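Local coordinates for adherence and virulence protein A (Streptococcus pneumoniae, PDB 6PON) that binds fibronectin and probably contributes to pneumococcal adherence to host tissue and to virulence, at residues K231-E236 and P241-N246. Sequence-based numbering, arbitrary orientation.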
loop_
_atom_site.group_PDB
_atom_site.type_symbol
_atom_site.label_atom_id
_atom_site.label_comp_id
_atom_site.label_asym_id
_atom_site.label_seq_id
_atom_site.Cartn_x
_atom_site.Cartn_y
_atom_site.Cartn_z
ATOM N N LYS B 231 -0.926 -19.829 4.720
ATOM C CA LYS B 231 -2.330 -20.119 4.431
ATOM C C LYS B 231 -2.393 -20.843 3.098
ATOM O O LYS B 231 -2.625 -20.229 2.052
ATOM C CB LYS B 231 -3.165 -18.839 4.367
ATOM C CG LYS B 231 -3.217 -18.042 5.650
ATOM C CD LYS B 231 -4.569 -18.193 6.318
ATOM C CE LYS B 231 -4.532 -17.760 7.776
ATOM N NZ LYS B 231 -3.684 -18.672 8.594
ATOM N N PRO B 232 -2.200 -22.160 3.096
ATOM C CA PRO B 232 -2.095 -22.884 1.820
ATOM C C PRO B 232 -3.386 -22.808 1.010
ATOM O O PRO B 232 -4.478 -23.055 1.523
ATOM C CB PRO B 232 -1.783 -24.321 2.256
ATOM C CG PRO B 232 -1.325 -24.217 3.670
ATOM C CD PRO B 232 -2.045 -23.053 4.251
ATOM N N CYS B 233 -3.255 -22.445 -0.268
ATOM C CA CYS B 233 -4.387 -22.439 -1.188
ATOM C C CYS B 233 -3.934 -22.889 -2.569
ATOM O O CYS B 233 -2.779 -22.695 -2.957
ATOM C CB CYS B 233 -5.034 -21.050 -1.342
ATOM S SG CYS B 233 -5.387 -20.188 0.184
ATOM N N LEU B 234 -4.867 -23.466 -3.316
ATOM C CA LEU B 234 -4.678 -23.645 -4.746
ATOM C C LEU B 234 -4.908 -22.330 -5.492
ATOM O O LEU B 234 -5.489 -21.377 -4.968
ATOM C CB LEU B 234 -5.629 -24.709 -5.278
ATOM C CG LEU B 234 -5.367 -26.120 -4.755
ATOM C CD1 LEU B 234 -6.647 -26.887 -4.772
ATOM C CD2 LEU B 234 -4.312 -26.860 -5.583
ATOM N N THR B 235 -4.430 -22.283 -6.729
ATOM C CA THR B 235 -4.821 -21.242 -7.672
ATOM C C THR B 235 -5.409 -21.925 -8.905
ATOM O O THR B 235 -5.556 -23.154 -8.946
ATOM C CB THR B 235 -3.641 -20.329 -8.046
ATOM O OG1 THR B 235 -2.715 -21.053 -8.861
ATOM C CG2 THR B 235 -2.904 -19.830 -6.817
ATOM N N GLU B 236 -5.713 -21.115 -9.925
ATOM C CA GLU B 236 -6.294 -21.638 -11.158
ATOM C C GLU B 236 -5.407 -22.706 -11.784
ATOM O O GLU B 236 -5.893 -23.763 -12.201
ATOM C CB GLU B 236 -6.537 -20.508 -12.161
ATOM C CG GLU B 236 -7.246 -19.278 -11.624
ATOM C CD GLU B 236 -8.708 -19.516 -11.282
ATOM O OE1 GLU B 236 -9.597 -19.028 -12.012
ATOM O OE2 GLU B 236 -8.991 -20.187 -10.269
ATOM N N PRO B 241 1.402 -20.217 -1.005
ATOM C CA PRO B 241 1.527 -20.469 0.435
ATOM C C PRO B 241 0.700 -19.517 1.266
ATOM O O PRO B 241 0.577 -19.713 2.480
ATOM C CB PRO B 241 3.010 -20.235 0.686
ATOM C CG PRO B 241 3.327 -19.083 -0.272
ATOM C CD PRO B 241 2.449 -19.300 -1.495
ATOM N N VAL B 242 0.220 -18.454 0.637
ATOM C CA VAL B 242 -0.826 -17.575 1.144
ATOM C C VAL B 242 -1.779 -17.333 -0.013
ATOM O O VAL B 242 -1.442 -17.610 -1.173
ATOM C CB VAL B 242 -0.254 -16.237 1.679
ATOM C CG1 VAL B 242 0.768 -16.475 2.782
ATOM C CG2 VAL B 242 0.367 -15.407 0.561
ATOM N N PRO B 243 -2.991 -16.873 0.260
ATOM C CA PRO B 243 -3.951 -16.706 -0.843
ATOM C C PRO B 243 -3.496 -15.636 -1.830
ATOM O O PRO B 243 -3.051 -14.547 -1.447
ATOM C CB PRO B 243 -5.256 -16.324 -0.134
ATOM C CG PRO B 243 -4.810 -15.803 1.231
ATOM C CD PRO B 243 -3.604 -16.628 1.579
ATOM N N PHE B 244 -3.575 -15.980 -3.114
ATOM C CA PHE B 244 -3.311 -15.067 -4.218
ATOM C C PHE B 244 -4.637 -14.590 -4.815
ATOM O O PHE B 244 -5.707 -15.114 -4.510
ATOM C CB PHE B 244 -2.450 -15.750 -5.292
ATOM C CG PHE B 244 -1.007 -15.931 -4.911
ATOM C CD1 PHE B 244 -0.545 -15.569 -3.660
ATOM C CD2 PHE B 244 -0.107 -16.468 -5.833
ATOM C CE1 PHE B 244 0.795 -15.759 -3.313
ATOM C CE2 PHE B 244 1.233 -16.650 -5.521
ATOM C CZ PHE B 244 1.700 -16.306 -4.251
ATOM N N ALA B 245 -4.558 -13.595 -5.701
ATOM C CA ALA B 245 -5.783 -13.008 -6.240
ATOM C C ALA B 245 -6.600 -14.003 -7.070
ATOM O O ALA B 245 -7.832 -13.887 -7.126
ATOM C CB ALA B 245 -5.451 -11.779 -7.075
ATOM N N ASN B 246 -5.959 -14.971 -7.723
ATOM C CA ASN B 246 -6.711 -15.947 -8.524
ATOM C C ASN B 246 -6.822 -17.293 -7.803
ATOM O O ASN B 246 -6.637 -18.368 -8.378
ATOM C CB ASN B 246 -6.097 -16.098 -9.919
ATOM C CG ASN B 246 -4.701 -16.730 -9.903
ATOM O OD1 ASN B 246 -4.013 -16.745 -8.872
ATOM N ND2 ASN B 246 -4.281 -17.262 -11.057
HETATM O O HOH W 1 -4.365 -18.738 -3.969
HETATM O O HOH W 2 -2.924 -20.068 -11.713
#
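Lys231 N donates to Pro241 O at 2.7 Å with an N-H...O angle of 159°, a direct backbone bond at one end of the contact between 231-236 and 241-246. At the far end Glu236 N reaches Asn246 O at 3.3 Å, a second backbone bond that is long and weak. Between them, water replaces direct pairing: one molecule donates to Leu234 O and accepts from Phe244 N, at 3.0 Å from each of these two atoms, bridging the two backbones. A second links Thr235 OG1 with Asn246 ND2, weakly on the amide side.

Van der Waals contacts fill in around these bonds. Lys231 CB lies 3.6 Å from Pro243 CD, while the rest of the lysine chain leads away. With SG anti to its carbonyl carbon (chi1 -48°), Cys233 brings the sulfur to 3.9 Å from Pro243 CB, an apolar contact. The Asn246 amide meets two neighbours, its OD1 at 3.7 Å from Thr235 CB and its ND2 at 3.6 Å from Glu236 CG; the Glu236 carboxylate plane is turned 54° from that amide.

In the small three-stranded antiparallel sheet, central strand 233-235 lies between 239-240 and 247-248, and 241-246 is the loop connecting these outer strands. Pro232 and Leu234 pack on helix 255-263, whereas Pro241 and Val242 meet Phe6 and His10 of the second subunit.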